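Long-range contacts in peptidoglycan glycosyltransferase (Atopobium parvulum, PDB 4OVD), which belongs to the penicillin-binding proteins, pairing an N-terminal dimerisation-type domain with a transpeptidase-family domain: residues G60-N66 / D218-D224; N68-V74 / T150-Y156; N158-I163 / Q228-E232. One frame throughout, in Å; residues are numbered along the deposited sequence.

Interaction 1 of 3, residues G60-N66 / D218-D224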
loop_
_atom_site.group_PDB
_atom_site.type_symbol
_atom_site.label_atom_id
_atom_site.label_comp_id
_atom_site.label_asym_id
_atom_site.label_seq_id
_atom_site.Cartn_x
_atom_site.Cartn_y
_atom_site.Cartn_z
ATOM N N GLY A 60 -17.360 -1.584 22.011
ATOM C CA GLY A 60 -16.142 -2.347 22.250
ATOM C C GLY A 60 -14.917 -1.439 22.220
ATOM O O GLY A 60 -14.888 -0.416 21.555
ATOM N N THR A 61 -13.891 -1.857 22.943
ATOM C CA THR A 61 -12.671 -1.127 23.087
ATOM C C THR A 61 -11.752 -1.530 21.909
ATOM O O THR A 61 -11.830 -2.652 21.397
ATOM C CB THR A 61 -12.058 -1.457 24.463
ATOM O OG1 THR A 61 -12.891 -0.910 25.485
ATOM C CG2 THR A 61 -10.632 -0.877 24.632
ATOM N N ILE A 62 -10.935 -0.586 21.460
ATOM C CA ILE A 62 -9.983 -0.825 20.375
ATOM C C ILE A 62 -8.594 -0.698 20.987
ATOM O O ILE A 62 -8.266 0.354 21.527
ATOM C CB ILE A 62 -10.149 0.151 19.175
ATOM C CG1 ILE A 62 -11.581 0.034 18.622
ATOM C CG2 ILE A 62 -9.074 -0.162 18.130
ATOM C CD1 ILE A 62 -11.969 0.895 17.452
ATOM N N TYR A 63 -7.837 -1.808 20.969
ATOM C CA TYR A 63 -6.482 -1.869 21.462
ATOM C C TYR A 63 -5.473 -1.884 20.326
ATOM O O TYR A 63 -5.761 -2.389 19.258
ATOM C CB TYR A 63 -6.275 -3.185 22.212
ATOM C CG TYR A 63 -7.147 -3.357 23.435
ATOM C CD1 TYR A 63 -6.804 -2.802 24.668
ATOM C CD2 TYR A 63 -8.303 -4.096 23.361
ATOM C CE1 TYR A 63 -7.628 -2.967 25.783
ATOM C CE2 TYR A 63 -9.132 -4.257 24.441
ATOM C CZ TYR A 63 -8.785 -3.731 25.666
ATOM O OH TYR A 63 -9.671 -3.973 26.727
ATOM N N ASP A 64 -4.286 -1.345 20.551
ATOM C CA ASP A 64 -3.237 -1.446 19.559
ATOM C C ASP A 64 -2.472 -2.777 19.863
ATOM O O ASP A 64 -2.841 -3.498 20.794
ATOM C CB ASP A 64 -2.323 -0.215 19.542
ATOM C CG ASP A 64 -1.172 -0.297 20.537
ATOM O OD1 ASP A 64 -1.204 -1.086 21.526
ATOM O OD2 ASP A 64 -0.242 0.503 20.322
ATOM N N ARG A 65 -1.417 -3.096 19.103
ATOM C CA ARG A 65 -0.719 -4.371 19.244
ATOM C C ARG A 65 -0.035 -4.579 20.598
ATOM O O ARG A 65 0.230 -5.720 20.948
ATOM C CB ARG A 65 0.346 -4.545 18.115
ATOM C CG ARG A 65 1.603 -3.684 18.298
ATOM C CD ARG A 65 2.522 -3.724 17.079
ATOM N NE ARG A 65 2.576 -5.074 16.531
ATOM C CZ ARG A 65 3.480 -5.999 16.811
ATOM N NH1 ARG A 65 4.521 -5.757 17.630
ATOM N NH2 ARG A 65 3.353 -7.188 16.229
ATOM N N ASN A 66 0.314 -3.501 21.305
ATOM C CA ASN A 66 0.964 -3.600 22.612
ATOM C C ASN A 66 -0.075 -3.472 23.729
ATOM O O ASN A 66 0.261 -3.428 24.907
ATOM C CB ASN A 66 1.996 -2.485 22.758
ATOM C CG ASN A 66 3.102 -2.577 21.712
ATOM O OD1 ASN A 66 3.705 -3.631 21.538
ATOM N ND2 ASN A 66 3.371 -1.469 21.010
ATOM N N ASP A 218 -14.556 -6.141 22.053
ATOM C CA ASP A 218 -13.243 -5.527 21.932
ATOM C C ASP A 218 -12.530 -5.995 20.687
ATOM O O ASP A 218 -12.806 -7.082 20.168
ATOM C CB ASP A 218 -12.420 -5.818 23.164
ATOM C CG ASP A 218 -13.050 -5.237 24.396
ATOM O OD1 ASP A 218 -13.822 -4.262 24.235
ATOM O OD2 ASP A 218 -12.803 -5.747 25.499
ATOM N N ILE A 219 -11.683 -5.119 20.170
ATOM C CA ILE A 219 -10.948 -5.395 18.965
ATOM C C ILE A 219 -9.490 -5.062 19.220
ATOM O O ILE A 219 -9.192 -4.053 19.871
ATOM C CB ILE A 219 -11.500 -4.503 17.825
ATOM C CG1 ILE A 219 -11.931 -5.331 16.644
ATOM C CG2 ILE A 219 -10.619 -3.320 17.495
ATOM C CD1 ILE A 219 -13.046 -6.290 17.037
ATOM N N VAL A 220 -8.591 -5.954 18.801
ATOM C CA VAL A 220 -7.160 -5.681 18.899
ATOM C C VAL A 220 -6.597 -5.502 17.512
ATOM O O VAL A 220 -6.779 -6.337 16.647
ATOM C CB VAL A 220 -6.347 -6.827 19.553
ATOM C CG1 VAL A 220 -4.890 -6.412 19.691
ATOM C CG2 VAL A 220 -6.955 -7.198 20.904
ATOM N N LEU A 221 -5.904 -4.396 17.309
ATOM C CA LEU A 221 -5.298 -4.088 16.027
ATOM C C LEU A 221 -3.818 -4.350 15.962
ATOM O O LEU A 221 -3.101 -4.354 16.972
ATOM C CB LEU A 221 -5.471 -2.611 15.727
ATOM C CG LEU A 221 -6.907 -2.067 15.816
ATOM C CD1 LEU A 221 -6.868 -0.612 15.361
ATOM C CD2 LEU A 221 -7.913 -2.835 14.980
ATOM N N SER A 222 -3.354 -4.501 14.743
ATOM C CA SER A 222 -1.940 -4.696 14.459
ATOM C C SER A 222 -1.139 -3.421 14.592
ATOM O O SER A 222 0.068 -3.457 14.602
ATOM C CB SER A 222 -1.796 -5.230 13.035
ATOM O OG SER A 222 -2.560 -4.471 12.147
ATOM N N ILE A 223 -1.812 -2.286 14.675
ATOM C CA ILE A 223 -1.133 -0.998 14.747
ATOM C C ILE A 223 -0.246 -0.780 15.940
ATOM O O ILE A 223 -0.637 -1.151 17.024
ATOM C CB ILE A 223 -2.195 0.113 14.812
ATOM C CG1 ILE A 223 -2.920 0.191 13.491
ATOM C CG2 ILE A 223 -1.573 1.474 15.108
ATOM C CD1 ILE A 223 -2.056 0.636 12.341
ATOM N N ASP A 224 0.928 -0.172 15.754
ATOM C CA ASP A 224 1.815 0.164 16.886
ATOM C C ASP A 224 1.651 1.659 16.957
ATOM O O ASP A 224 2.056 2.411 16.082
ATOM C CB ASP A 224 3.265 -0.224 16.671
ATOM C CG ASP A 224 4.151 0.147 17.885
ATOM O OD1 ASP A 224 4.111 1.342 18.263
ATOM O OD2 ASP A 224 4.904 -0.724 18.427
HETATM O O HOH W 1 -12.612 -3.509 27.062
HETATM O O HOH W 2 5.417 -3.259 19.014
#
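Thr-61 and Asp-218 run alongside each other in one direction at the start of a parallel strand pair that joins 62-63 to 219-221. The Thr-61 amide meets Asp-218 OD1 at 2.7 Å, on the anti side of the carboxylate and 29° out of its plane. Beyond it the Tyr-63 ring stands nearly upright to that carboxylate, the planes 84° apart, with Asp-218 CB at the ring edge and Thr-61 CG2 over one face. Water 1 ties the three ends together, donating to Asp-218 OD2 at 2.7 Å and bonding to Thr-61 OG1 and Tyr-63 OH. On the other side of the sheet Ile-62 CG2 reaches both Ile-219 CG2 and Leu-221 CD1 at 3.6 Å. Tyr-63 N and O both bond to strand 219-221, to Ile-219 O and Leu-221 N, each at 2.8 Å. Past the strands, the Arg-65 amide points almost straight at Ile-223 O (3.0 Å, 175°). Asn-66 ND2 makes a weak bond to Asp-224 OD2, while water 2 links that oxygen to Arg-65 NH1 and Asn-66 OD1. Asp-224, the N-cap of helix 225-242, turns OD1 to Arg-556 and Leu-227 N. Its two oxygens thus serve different partners, which should limit rotation of the carboxylate where strand 219-221 gives way to helix 225-242.

Interaction 2 of 3, residues N68-V74 / T150-Y156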
loop_
_atom_site.group_PDB
_atom_site.type_symbol
_atom_site.label_atom_id
_atom_site.label_comp_id
_atom_site.label_asym_id
_atom_site.label_seq_id
_atom_site.Cartn_x
_atom_site.Cartn_y
_atom_site.Cartn_z
ATOM N N ASN A 68 -2.134 -0.815 24.201
ATOM C CA ASN A 68 -2.577 0.519 24.512
ATOM C C ASN A 68 -4.036 0.701 24.003
ATOM O O ASN A 68 -4.475 0.165 22.938
ATOM C CB ASN A 68 -1.656 1.546 23.874
ATOM C CG ASN A 68 -0.219 1.424 24.348
ATOM O OD1 ASN A 68 0.101 1.757 25.487
ATOM N ND2 ASN A 68 0.682 1.018 23.438
ATOM N N VAL A 69 -4.804 1.433 24.799
ATOM C CA VAL A 69 -6.202 1.712 24.496
ATOM C C VAL A 69 -6.185 2.859 23.496
ATOM O O VAL A 69 -5.552 3.909 23.748
ATOM C CB VAL A 69 -7.052 2.044 25.763
ATOM C CG1 VAL A 69 -8.468 2.495 25.402
ATOM C CG2 VAL A 69 -7.112 0.831 26.691
ATOM N N LEU A 70 -6.832 2.637 22.346
ATOM C CA LEU A 70 -6.844 3.654 21.327
ATOM C C LEU A 70 -8.175 4.316 21.398
ATOM O O LEU A 70 -8.268 5.518 21.278
ATOM C CB LEU A 70 -6.576 3.058 19.953
ATOM C CG LEU A 70 -5.271 2.307 19.758
ATOM C CD1 LEU A 70 -5.144 1.841 18.318
ATOM C CD2 LEU A 70 -4.059 3.150 20.156
ATOM N N ALA A 71 -9.218 3.520 21.642
ATOM C CA ALA A 71 -10.556 4.041 21.777
ATOM C C ALA A 71 -11.369 3.255 22.794
ATOM O O ALA A 71 -11.372 2.026 22.819
ATOM C CB ALA A 71 -11.250 4.025 20.437
HETATM N N MSE A 72 -12.136 3.975 23.588
HETATM C CA MSE A 72 -12.955 3.356 24.624
HETATM C C MSE A 72 -14.125 4.238 24.839
HETATM O O MSE A 72 -14.014 5.458 24.662
HETATM C CB MSE A 72 -12.201 3.293 25.928
HETATM C CG MSE A 72 -11.363 4.570 26.109
HETATM SE SE MSE A 72 -11.523 5.292 27.934
HETATM C CE MSE A 72 -9.647 5.918 28.047
ATOM N N SER A 73 -15.233 3.609 25.219
ATOM C CA SER A 73 -16.515 4.289 25.442
ATOM C C SER A 73 -16.721 4.501 26.913
ATOM O O SER A 73 -16.433 3.641 27.736
ATOM C CB SER A 73 -17.710 3.563 24.796
ATOM O OG SER A 73 -17.762 3.782 23.384
ATOM N N VAL A 74 -17.304 5.653 27.189
ATOM C CA VAL A 74 -17.485 6.213 28.497
ATOM C C VAL A 74 -18.877 6.825 28.614
ATOM O O VAL A 74 -19.435 7.271 27.631
ATOM C CB VAL A 74 -16.331 7.244 28.636
ATOM C CG1 VAL A 74 -16.721 8.462 29.435
ATOM C CG2 VAL A 74 -15.095 6.540 29.157
ATOM N N THR A 150 -23.157 8.061 25.730
ATOM C CA THR A 150 -21.815 7.492 25.836
ATOM C C THR A 150 -20.972 8.224 24.816
ATOM O O THR A 150 -21.477 8.702 23.816
ATOM C CB THR A 150 -21.739 5.974 25.470
ATOM O OG1 THR A 150 -22.011 5.791 24.083
ATOM C CG2 THR A 150 -22.732 5.111 26.284
ATOM N N LYS A 151 -19.685 8.326 25.040
ATOM C CA LYS A 151 -18.839 8.900 23.991
ATOM C C LYS A 151 -17.543 8.176 23.981
ATOM O O LYS A 151 -17.146 7.618 25.004
ATOM C CB LYS A 151 -18.577 10.382 24.220
ATOM C CG LYS A 151 -17.875 10.763 25.517
ATOM C CD LYS A 151 -17.151 12.087 25.290
ATOM C CE LYS A 151 -16.461 12.653 26.522
ATOM N NZ LYS A 151 -17.459 12.950 27.590
ATOM N N ARG A 152 -16.889 8.160 22.829
ATOM C CA ARG A 152 -15.576 7.618 22.718
ATOM C C ARG A 152 -14.579 8.634 23.166
ATOM O O ARG A 152 -14.740 9.829 22.942
ATOM C CB ARG A 152 -15.168 7.357 21.267
ATOM C CG ARG A 152 -15.706 6.120 20.648
ATOM C CD ARG A 152 -15.219 4.904 21.370
ATOM N NE ARG A 152 -15.083 3.827 20.432
ATOM C CZ ARG A 152 -14.992 2.557 20.758
ATOM N NH1 ARG A 152 -14.860 1.668 19.791
ATOM N NH2 ARG A 152 -15.105 2.167 22.032
ATOM N N VAL A 153 -13.508 8.121 23.727
ATOM C CA VAL A 153 -12.408 8.913 24.141
ATOM C C VAL A 153 -11.219 8.256 23.439
ATOM O O VAL A 153 -11.132 7.002 23.419
ATOM C CB VAL A 153 -12.173 8.826 25.653
ATOM C CG1 VAL A 153 -11.010 9.727 26.032
ATOM C CG2 VAL A 153 -13.422 9.227 26.431
ATOM N N TYR A 154 -10.410 9.107 22.825
ATOM C CA TYR A 154 -9.218 8.741 22.086
ATOM C C TYR A 154 -8.059 9.310 22.829
ATOM O O TYR A 154 -7.763 10.485 22.754
ATOM C CB TYR A 154 -9.245 9.312 20.688
ATOM C CG TYR A 154 -10.420 8.874 19.913
ATOM C CD1 TYR A 154 -10.453 7.641 19.332
ATOM C CD2 TYR A 154 -11.497 9.689 19.768
ATOM C CE1 TYR A 154 -11.541 7.230 18.633
ATOM C CE2 TYR A 154 -12.580 9.290 19.067
ATOM C CZ TYR A 154 -12.585 8.059 18.504
ATOM O OH TYR A 154 -13.659 7.655 17.807
ATOM N N PRO A 155 -7.408 8.359 23.625
ATOM C CA PRO A 155 -6.347 8.913 24.459
ATOM C C PRO A 155 -5.142 9.500 23.775
ATOM O O PRO A 155 -4.458 10.275 24.420
ATOM C CB PRO A 155 -5.863 7.709 25.245
ATOM C CG PRO A 155 -7.035 6.866 25.379
ATOM C CD PRO A 155 -7.530 6.871 24.011
ATOM N N TYR A 156 -4.832 9.117 22.548
ATOM C CA TYR A 156 -3.619 9.604 21.938
ATOM C C TYR A 156 -3.950 10.746 21.065
ATOM O O TYR A 156 -3.159 11.183 20.281
ATOM C CB TYR A 156 -2.931 8.532 21.147
ATOM C CG TYR A 156 -2.363 7.449 21.998
ATOM C CD1 TYR A 156 -1.073 7.510 22.464
ATOM C CD2 TYR A 156 -3.111 6.368 22.334
ATOM C CE1 TYR A 156 -0.558 6.517 23.248
ATOM C CE2 TYR A 156 -2.603 5.370 23.107
ATOM C CZ TYR A 156 -1.328 5.457 23.569
ATOM O OH TYR A 156 -0.847 4.450 24.341
HETATM O O HOH W 3 -19.315 5.360 22.371
#
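Lys-151 N donates to Val-74 O at 2.8 Å, and the return bond from Val-74 N to Lys-151 O closes this hydrogen-bonded pair of two antiparallel strands. Two residues along, Met-72, a selenomethionine, and Val-153 form the next such pair, with Val-153 N to Met-72 O at 2.9 Å. Between them Ser-73 and Arg-152 make the non-hydrogen-bonded pair, side chains on one face. The arginine chain bends at chi2 and chi3 and folds back over the neighbouring strand, where Ala-71 CB sits 3.8 Å over one face of the guanidinium, nearer its margin than its centre. Its nitrogens are engaged elsewhere, NE in a salt bridge with Glu-178 and NH2 in a bond to Gly-60. On the face of Met-72, Val-74 and Val-153 the packing is apolar: Val-74 CB lies 4.2 Å from Val-153 CG2, and the selenomethionine CE touches Pro-155 CG at 3.9 Å. Beyond the end of strand 151-153, Tyr-156 turns its ring edge to Val-69 O, near the start of the partner segment, with CE2 3.4 Å away, while Leu-70 CD2 approaches the ring obliquely. Asn-68 crosses the end of that ring, its CB 3.1 Å from Tyr-156 OH, amide and ring planes 81° apart. Strand 151-153 is outermost in its sheet within the chain; backbone bonds hold it on, and the bent arginine adds an ionic tie to helix 176-180.

Interaction 3 of 3, residues N158-I163 / Q228-E232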
loop_
_atom_site.group_PDB
_atom_site.type_symbol
_atom_site.label_atom_id
_atom_site.label_comp_id
_atom_site.label_asym_id
_atom_site.label_seq_id
_atom_site.Cartn_x
_atom_site.Cartn_y
_atom_site.Cartn_z
ATOM N N ASN A 158 -5.250 12.863 18.147
ATOM C CA ASN A 158 -5.356 12.719 16.687
ATOM C C ASN A 158 -4.508 11.661 16.039
ATOM O O ASN A 158 -4.631 11.418 14.824
ATOM C CB ASN A 158 -5.045 14.041 16.005
ATOM C CG ASN A 158 -6.067 15.114 16.334
ATOM O OD1 ASN A 158 -7.262 14.833 16.514
ATOM N ND2 ASN A 158 -5.610 16.348 16.393
ATOM N N VAL A 159 -3.698 10.989 16.843
ATOM C CA VAL A 159 -2.806 9.971 16.328
ATOM C C VAL A 159 -3.575 8.725 15.921
ATOM O O VAL A 159 -4.164 8.050 16.739
ATOM C CB VAL A 159 -1.741 9.513 17.361
ATOM C CG1 VAL A 159 -0.841 8.478 16.702
ATOM C CG2 VAL A 159 -0.900 10.684 17.885
ATOM N N GLY A 160 -3.525 8.380 14.657
ATOM C CA GLY A 160 -4.187 7.165 14.220
ATOM C C GLY A 160 -5.683 7.282 14.093
ATOM O O GLY A 160 -6.355 6.278 13.765
ATOM N N VAL A 161 -6.216 8.492 14.276
ATOM C CA VAL A 161 -7.666 8.640 14.213
ATOM C C VAL A 161 -8.193 8.400 12.781
ATOM O O VAL A 161 -9.366 8.039 12.574
ATOM C CB VAL A 161 -8.132 9.988 14.766
ATOM C CG1 VAL A 161 -7.900 11.100 13.757
ATOM C CG2 VAL A 161 -9.607 9.916 15.092
ATOM N N GLN A 162 -7.344 8.625 11.788
ATOM C CA GLN A 162 -7.694 8.347 10.425
ATOM C C GLN A 162 -8.016 6.853 10.257
ATOM O O GLN A 162 -8.946 6.470 9.531
ATOM C CB GLN A 162 -6.562 8.768 9.511
ATOM C CG GLN A 162 -6.924 8.878 8.032
ATOM C CD GLN A 162 -5.735 9.434 7.264
ATOM O OE1 GLN A 162 -4.694 8.846 7.299
ATOM N NE2 GLN A 162 -5.870 10.566 6.637
ATOM N N ILE A 163 -7.264 6.001 10.933
ATOM C CA ILE A 163 -7.476 4.546 10.869
ATOM C C ILE A 163 -8.626 4.232 11.789
ATOM O O ILE A 163 -9.526 3.497 11.447
ATOM C CB ILE A 163 -6.223 3.775 11.362
ATOM C CG1 ILE A 163 -4.976 4.097 10.532
ATOM C CG2 ILE A 163 -6.411 2.275 11.371
ATOM C CD1 ILE A 163 -5.136 3.960 9.044
ATOM N N GLN A 228 2.775 4.777 14.584
ATOM C CA GLN A 228 1.759 5.494 13.843
ATOM C C GLN A 228 2.035 6.961 13.957
ATOM O O GLN A 228 1.917 7.696 13.006
ATOM C CB GLN A 228 0.368 5.136 14.387
ATOM C CG GLN A 228 -0.750 5.860 13.708
ATOM C CD GLN A 228 -0.889 5.474 12.277
ATOM O OE1 GLN A 228 -0.510 4.353 11.871
ATOM N NE2 GLN A 228 -1.447 6.386 11.481
ATOM N N LYS A 229 2.478 7.393 15.120
ATOM C CA LYS A 229 2.766 8.811 15.329
ATOM C C LYS A 229 3.917 9.306 14.474
ATOM O O LYS A 229 3.914 10.418 13.958
ATOM C CB LYS A 229 3.088 9.001 16.814
ATOM C CG LYS A 229 3.411 10.413 17.236
ATOM C CD LYS A 229 3.891 10.385 18.688
ATOM C CE LYS A 229 4.191 11.772 19.210
ATOM N NZ LYS A 229 2.917 12.549 19.208
ATOM N N LYS A 230 4.959 8.504 14.404
ATOM C CA LYS A 230 6.105 8.802 13.548
ATOM C C LYS A 230 5.682 8.804 12.096
ATOM O O LYS A 230 6.115 9.659 11.337
ATOM C CB LYS A 230 7.184 7.749 13.705
ATOM C CG LYS A 230 7.835 7.702 15.078
ATOM C CD LYS A 230 8.871 6.586 15.119
ATOM C CE LYS A 230 9.477 6.461 16.491
ATOM N NZ LYS A 230 10.128 7.754 16.785
ATOM N N ALA A 231 4.888 7.814 11.680
ATOM C CA ALA A 231 4.434 7.775 10.295
ATOM C C ALA A 231 3.745 9.082 9.934
ATOM O O ALA A 231 4.005 9.676 8.877
ATOM C CB ALA A 231 3.489 6.616 10.060
ATOM N N GLU A 232 2.900 9.564 10.843
ATOM C CA GLU A 232 2.163 10.792 10.584
ATOM C C GLU A 232 3.028 12.006 10.529
ATOM O O GLU A 232 2.882 12.851 9.658
ATOM C CB GLU A 232 1.059 10.958 11.626
ATOM C CG GLU A 232 0.024 9.838 11.499
ATOM C CD GLU A 232 -1.169 9.981 12.430
ATOM O OE1 GLU A 232 -1.181 10.977 13.201
ATOM O OE2 GLU A 232 -2.096 9.114 12.362
HETATM O O HOH W 4 -3.558 12.792 12.496
#
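Gly-160 N donates to Glu-232 OE2 at 2.8 Å, joining a type II beta turn, Asn-158 to Val-161, to the side of helix 225-242. The oxygen is met on its syn side, 29° out of the carboxylate plane. Beside this bond Gly-160 CA packs on Gln-228 CG at 3.7 Å, while Val-159 CG1 rests against the helix backbone, 3.8 Å from Lys-229 N, and against Lys-229 CB. The glycine has phi 77°, the left-handed conformation expected at the third position of such a turn, and it is also the N-cap of helix 161-164. One shell out, Gln-228 positions the acid: its CG is anti to the backbone N (chi1 178°), the chain then bends at chi2, and NE2 comes to the anti side of the same OE2. Both donors approach from one face of the carboxylate, a double grip likely to steady it and favour the charged form. Gln-228 NE2 also bonds to Ala-263 O, tying the group to strand 260-266. The second oxygen is served by water 4, which donates to Glu-232 OE1 at 3.1 Å and to Asn-158 O at 2.9 Å.

Overall arrangement
Interactions 1 and 2 share a mixed sheet, their centres about 11 Å apart. Strands 62-63 and 69-74 are neighbours in it, joined by Ile-62 O to Leu-70 N at 2.8 Å, and a classic beta bulge sets Leu-70 and Ala-71 against Ile-62. The arginine tie between the two contacts, Arg-152 NH2 to Gly-60 O, spans 2.6 Å. Interaction 3 lies about 14 Å from interaction 1 and about 15 Å from interaction 2, centre to centre. Its segments alternate with those of interaction 1 along the chain, whereas it comes wholly after interaction 2: strand 219-221 leads into helix 225-242, and strand 151-153 runs on to the turn at 158-161. Ile-223 CD1 packs on Gln-228 OE1 at 4.1 Å.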